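Local atomic coordinates of putative cyclohexadienyl dehydrogenase and ADH prephenate dehydrogenase (Rhizobium meliloti, PDB entry 4WJI), a protein that probably catalyses the oxidative decarboxylation of prephenate to 4-hydroxyphenylpyruvate in tyrosine biosynthesis, and binds NADP and tyrosine. Residues V74-A85 with V104-P113. Sequence-based numbering, arbitrary orientation.
With NAP (NADP nicotinamide-adenine-dinucleotide phosphate), chain B.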
loop_
_atom_site.group_PDB
_atom_site.type_symbol
_atom_site.label_atom_id
_atom_site.label_comp_id
_atom_site.label_asym_id
_atom_site.label_seq_id
_atom_site.Cartn_x
_atom_site.Cartn_y
_atom_site.Cartn_z
ATOM N N VAL A 74 12.992 -19.547 -1.075
ATOM C CA VAL A 74 14.404 -19.600 -0.708
ATOM C C VAL A 74 14.800 -20.796 0.137
ATOM O O VAL A 74 15.972 -21.233 0.108
ATOM C CB VAL A 74 14.963 -18.308 -0.084
ATOM C CG1 VAL A 74 14.961 -17.158 -1.090
ATOM C CG2 VAL A 74 14.220 -17.935 1.180
ATOM N N GLY A 75 13.864 -21.356 0.876
ATOM C CA GLY A 75 14.189 -22.535 1.669
ATOM C C GLY A 75 14.455 -23.788 0.867
ATOM O O GLY A 75 14.959 -24.779 1.409
ATOM N N ALA A 76 14.146 -23.752 -0.426
ATOM C CA ALA A 76 14.380 -24.879 -1.355
ATOM C C ALA A 76 15.704 -24.799 -2.108
ATOM O O ALA A 76 16.055 -25.693 -2.890
ATOM C CB ALA A 76 13.220 -24.998 -2.320
ATOM N N SER A 77 16.436 -23.715 -1.893
ATOM C CA SER A 77 17.621 -23.454 -2.691
ATOM C C SER A 77 18.671 -24.550 -2.578
ATOM O O SER A 77 19.289 -24.972 -3.600
ATOM C CB SER A 77 18.269 -22.122 -2.263
ATOM O OG SER A 77 17.388 -21.027 -2.424
ATOM N N GLY A 78 18.932 -24.971 -1.356
ATOM C CA GLY A 78 19.937 -26.016 -1.135
ATOM C C GLY A 78 19.590 -27.311 -1.803
ATOM O O GLY A 78 20.471 -27.979 -2.362
ATOM N N ALA A 79 18.326 -27.710 -1.707
ATOM C CA ALA A 79 17.909 -28.964 -2.309
ATOM C C ALA A 79 18.090 -28.919 -3.835
ATOM O O ALA A 79 18.481 -29.895 -4.450
ATOM C CB ALA A 79 16.489 -29.263 -1.945
ATOM N N VAL A 80 17.772 -27.777 -4.440
ATOM C CA VAL A 80 18.017 -27.635 -5.877
ATOM C C VAL A 80 19.498 -27.752 -6.223
ATOM O O VAL A 80 19.868 -28.459 -7.158
ATOM C CB VAL A 80 17.452 -26.292 -6.430
ATOM C CG1 VAL A 80 17.894 -26.091 -7.857
ATOM C CG2 VAL A 80 15.939 -26.263 -6.354
ATOM N N ALA A 81 20.351 -27.057 -5.481
ATOM C CA ALA A 81 21.788 -27.071 -5.737
ATOM C C ALA A 81 22.298 -28.530 -5.607
ATOM O O ALA A 81 23.085 -28.968 -6.424
ATOM C CB ALA A 81 22.503 -26.150 -4.749
ATOM N N ALA A 82 21.851 -29.256 -4.595
ATOM C CA ALA A 82 22.308 -30.609 -4.401
ATOM C C ALA A 82 21.895 -31.490 -5.585
ATOM O O ALA A 82 22.661 -32.361 -6.006
ATOM C CB ALA A 82 21.755 -31.150 -3.106
ATOM N N GLU A 83 20.686 -31.291 -6.121
ATOM C CA GLU A 83 20.193 -32.168 -7.209
ATOM C C GLU A 83 20.919 -31.877 -8.511
ATOM O O GLU A 83 21.206 -32.772 -9.303
ATOM C CB GLU A 83 18.682 -31.962 -7.417
ATOM C CG GLU A 83 18.028 -32.900 -8.434
ATOM C CD GLU A 83 18.057 -34.391 -8.012
ATOM O OE1 GLU A 83 18.461 -34.718 -6.861
ATOM O OE2 GLU A 83 17.668 -35.264 -8.837
ATOM N N ILE A 84 21.262 -30.618 -8.758
ATOM C CA ILE A 84 21.849 -30.273 -10.082
ATOM C C ILE A 84 23.381 -30.350 -10.147
ATOM O O ILE A 84 23.961 -30.388 -11.208
ATOM C CB ILE A 84 21.389 -28.857 -10.545
ATOM C CG1 ILE A 84 21.959 -27.703 -9.662
ATOM C CG2 ILE A 84 19.884 -28.808 -10.659
ATOM C CD1 ILE A 84 21.610 -26.302 -10.132
ATOM N N ALA A 85 24.039 -30.386 -8.982
ATOM C CA ALA A 85 25.473 -30.151 -8.924
ATOM C C ALA A 85 26.281 -31.014 -9.894
ATOM O O ALA A 85 27.169 -30.506 -10.582
ATOM C CB ALA A 85 25.972 -30.378 -7.502
ATOM N N VAL A 104 20.846 -18.095 0.820
ATOM C CA VAL A 104 20.903 -18.809 -0.432
ATOM C C VAL A 104 22.342 -19.178 -0.754
ATOM O O VAL A 104 22.635 -20.326 -1.168
ATOM C CB VAL A 104 20.259 -17.965 -1.553
ATOM C CG1 VAL A 104 20.448 -18.648 -2.887
ATOM C CG2 VAL A 104 18.759 -17.756 -1.271
ATOM N N ILE A 105 23.262 -18.234 -0.592
ATOM C CA ILE A 105 24.666 -18.528 -0.838
ATOM C C ILE A 105 25.163 -19.670 0.087
ATOM O O ILE A 105 25.809 -20.612 -0.376
ATOM C CB ILE A 105 25.524 -17.271 -0.728
ATOM C CG1 ILE A 105 25.164 -16.294 -1.845
ATOM C CG2 ILE A 105 26.999 -17.589 -0.775
ATOM C CD1 ILE A 105 25.664 -14.892 -1.608
ATOM N N ALA A 106 24.850 -19.577 1.363
ATOM C CA ALA A 106 25.288 -20.606 2.300
ATOM C C ALA A 106 24.736 -21.988 2.005
ATOM O O ALA A 106 25.417 -22.994 2.260
ATOM C CB ALA A 106 24.913 -20.212 3.711
ATOM N N GLN A 107 23.505 -22.038 1.523
ATOM C CA GLN A 107 22.816 -23.302 1.231
ATOM C C GLN A 107 23.271 -23.916 -0.081
ATOM O O GLN A 107 23.299 -25.144 -0.212
ATOM C CB GLN A 107 21.299 -23.105 1.110
ATOM C CG GLN A 107 20.532 -22.921 2.411
ATOM C CD GLN A 107 19.097 -23.469 2.349
ATOM O OE1 GLN A 107 18.546 -23.773 1.280
ATOM N NE2 GLN A 107 18.486 -23.585 3.504
HETATM N N MSE A 108 23.590 -23.065 -1.067
HETATM C CA MSE A 108 23.900 -23.564 -2.395
HETATM C C MSE A 108 25.371 -23.788 -2.659
HETATM O O MSE A 108 25.744 -24.773 -3.290
HETATM C CB MSE A 108 23.380 -22.623 -3.495
HETATM C CG MSE A 108 21.843 -22.505 -3.505
HETATM SE SE MSE A 108 21.144 -21.483 -5.053
HETATM C CE MSE A 108 21.324 -22.863 -6.432
ATOM N N ALA A 109 26.221 -22.864 -2.215
ATOM C CA ALA A 109 27.627 -22.935 -2.572
ATOM C C ALA A 109 28.337 -24.231 -2.156
ATOM O O ALA A 109 29.162 -24.740 -2.941
ATOM C CB ALA A 109 28.374 -21.704 -2.045
ATOM N N PRO A 110 28.008 -24.824 -0.994
ATOM C CA PRO A 110 28.714 -26.054 -0.653
ATOM C C PRO A 110 28.487 -27.220 -1.609
ATOM O O PRO A 110 29.281 -28.165 -1.637
ATOM C CB PRO A 110 28.144 -26.404 0.735
ATOM C CG PRO A 110 27.704 -25.113 1.282
ATOM C CD PRO A 110 27.167 -24.360 0.116
ATOM N N HIS A 111 27.423 -27.164 -2.387
ATOM C CA HIS A 111 27.101 -28.234 -3.337
ATOM C C HIS A 111 27.671 -27.996 -4.704
ATOM O O HIS A 111 27.881 -28.939 -5.449
ATOM C CB HIS A 111 25.600 -28.377 -3.494
ATOM C CG HIS A 111 24.901 -28.780 -2.253
ATOM N ND1 HIS A 111 25.035 -30.028 -1.701
ATOM C CD2 HIS A 111 24.079 -28.083 -1.434
ATOM C CE1 HIS A 111 24.302 -30.093 -0.603
ATOM N NE2 HIS A 111 23.713 -28.925 -0.422
ATOM N N LEU A 112 27.889 -26.728 -5.065
ATOM C CA LEU A 112 28.213 -26.427 -6.441
ATOM C C LEU A 112 29.714 -26.676 -6.705
ATOM O O LEU A 112 30.588 -26.340 -5.869
ATOM C CB LEU A 112 27.851 -24.979 -6.764
ATOM C CG LEU A 112 26.366 -24.608 -6.735
ATOM C CD1 LEU A 112 26.206 -23.114 -6.963
ATOM C CD2 LEU A 112 25.497 -25.409 -7.724
ATOM N N PRO A 113 30.032 -27.278 -7.852
ATOM C CA PRO A 113 31.455 -27.561 -8.141
ATOM C C PRO A 113 32.319 -26.304 -8.443
ATOM O O PRO A 113 31.783 -25.266 -8.810
ATOM C CB PRO A 113 31.399 -28.465 -9.364
ATOM C CG PRO A 113 30.050 -28.276 -9.974
ATOM C CD PRO A 113 29.115 -27.726 -8.909
HETATM P PA NAP B . 5.835 -18.846 -7.227
HETATM O O1A NAP B . 5.095 -18.090 -8.262
HETATM O O2A NAP B . 5.140 -19.445 -6.051
HETATM O O5B NAP B . 6.615 -20.042 -7.962
HETATM C C5B NAP B . 7.248 -21.059 -7.195
HETATM C C4B NAP B . 8.045 -22.027 -8.068
HETATM O O4B NAP B . 8.874 -22.808 -7.216
HETATM C C3B NAP B . 7.164 -23.031 -8.791
HETATM O O3B NAP B . 7.802 -23.513 -9.963
HETATM C C2B NAP B . 7.097 -24.181 -7.822
HETATM O O2B NAP B . 6.895 -25.408 -8.468
HETATM C C1B NAP B . 8.488 -24.171 -7.248
HETATM N N9A NAP B . 8.678 -24.778 -5.903
HETATM C C8A NAP B . 8.006 -24.524 -4.792
HETATM N N7A NAP B . 8.445 -25.172 -3.743
HETATM C C5A NAP B . 9.484 -25.917 -4.213
HETATM C C6A NAP B . 10.361 -26.832 -3.597
HETATM N N6A NAP B . 10.262 -27.118 -2.285
HETATM N N1A NAP B . 11.295 -27.372 -4.352
HETATM C C2A NAP B . 11.372 -27.060 -5.635
HETATM N N3A NAP B . 10.593 -26.231 -6.303
HETATM C C4A NAP B . 9.646 -25.675 -5.557
HETATM O O3 NAP B . 7.075 -17.991 -6.681
HETATM P PN NAP B . 7.857 -16.711 -7.229
HETATM O O1N NAP B . 7.069 -15.572 -6.819
HETATM O O2N NAP B . 8.223 -16.881 -8.635
HETATM O O5D NAP B . 9.169 -16.713 -6.288
HETATM C C5D NAP B . 10.320 -17.456 -6.601
HETATM C C4D NAP B . 11.524 -16.793 -5.935
HETATM O O4D NAP B . 11.571 -15.443 -6.347
HETATM C C3D NAP B . 11.444 -16.758 -4.439
HETATM O O3D NAP B . 12.720 -17.033 -3.885
HETATM C C2D NAP B . 11.008 -15.351 -4.109
HETATM O O2D NAP B . 11.493 -14.975 -2.846
HETATM C C1D NAP B . 11.721 -14.597 -5.232
HETATM N N1N NAP B . 11.092 -13.336 -5.653
HETATM C C2N NAP B . 9.764 -13.194 -5.637
HETATM C C3N NAP B . 9.172 -12.016 -6.026
HETATM C C7N NAP B . 7.680 -11.779 -6.004
HETATM O O7N NAP B . 7.272 -10.649 -6.029
HETATM N N7N NAP B . 6.893 -12.831 -5.962
HETATM C C4N NAP B . 9.985 -10.996 -6.446
HETATM C C5N NAP B . 11.342 -11.185 -6.475
HETATM C C6N NAP B . 11.899 -12.358 -6.045
HETATM P P2B NAP B . 5.478 -26.168 -8.414
HETATM O O1X NAP B . 4.433 -25.142 -8.698
HETATM O O2X NAP B . 5.605 -27.202 -9.495
HETATM O O3X NAP B . 5.279 -26.765 -7.034
HETATM O O HOH W 1 15.835 -24.739 4.083
#
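His111 lays its imidazole against the flank of helix 77-84, and Ala82 CB sits above the middle of one ring face, 3.8 Å from the centroid and 13° off the ring normal, a CH-pi contact. CG lies anti to its own carbonyl carbon; this carries the ring over to the helix and brings CD2 within 3.7 Å of Gly78 O, an oblique approach. In one of the two conformers deposited for Gln107, this residue supplies the polar link: Gly78 N donates to its OE1 over 2.9 Å, with an N-H...O angle of 148° and the donor somewhat tilted from the amide carbonyl plane. At the other end of the same amide, NE2 gives a hydrogen to a water that in turn donates to Gly75 O, so in this conformer both amide ends are tied to residues 75-78. Helices 77-84 and 104-108 follow consecutive parallel strands, 67-70 and 93-96, of the Rossmann-type nucleotide-binding domain, their axes 8.3 Å apart at closest and inclined at 35°. Gly78, which has no side chain, is consistent with the close approach: its CA lies 4.6 Å from Gln107 CA. Deeper in, selenomethionine Met108 lies alongside, its CG 3.6 Å from Ser77 O and its CB 3.8 Å from Ala81 CB; the same side chain also touches Val94 and Phe118, on strands 93-96 and 117-123. Toward the cofactor, Val74 CG1 meets Val104 CG2 at 3.8 Å, the two side chains crossing at nearly a right angle; that same CG1 borders the NADP ribose hydroxyl O3D, and Ala76 CB packs on the adenine.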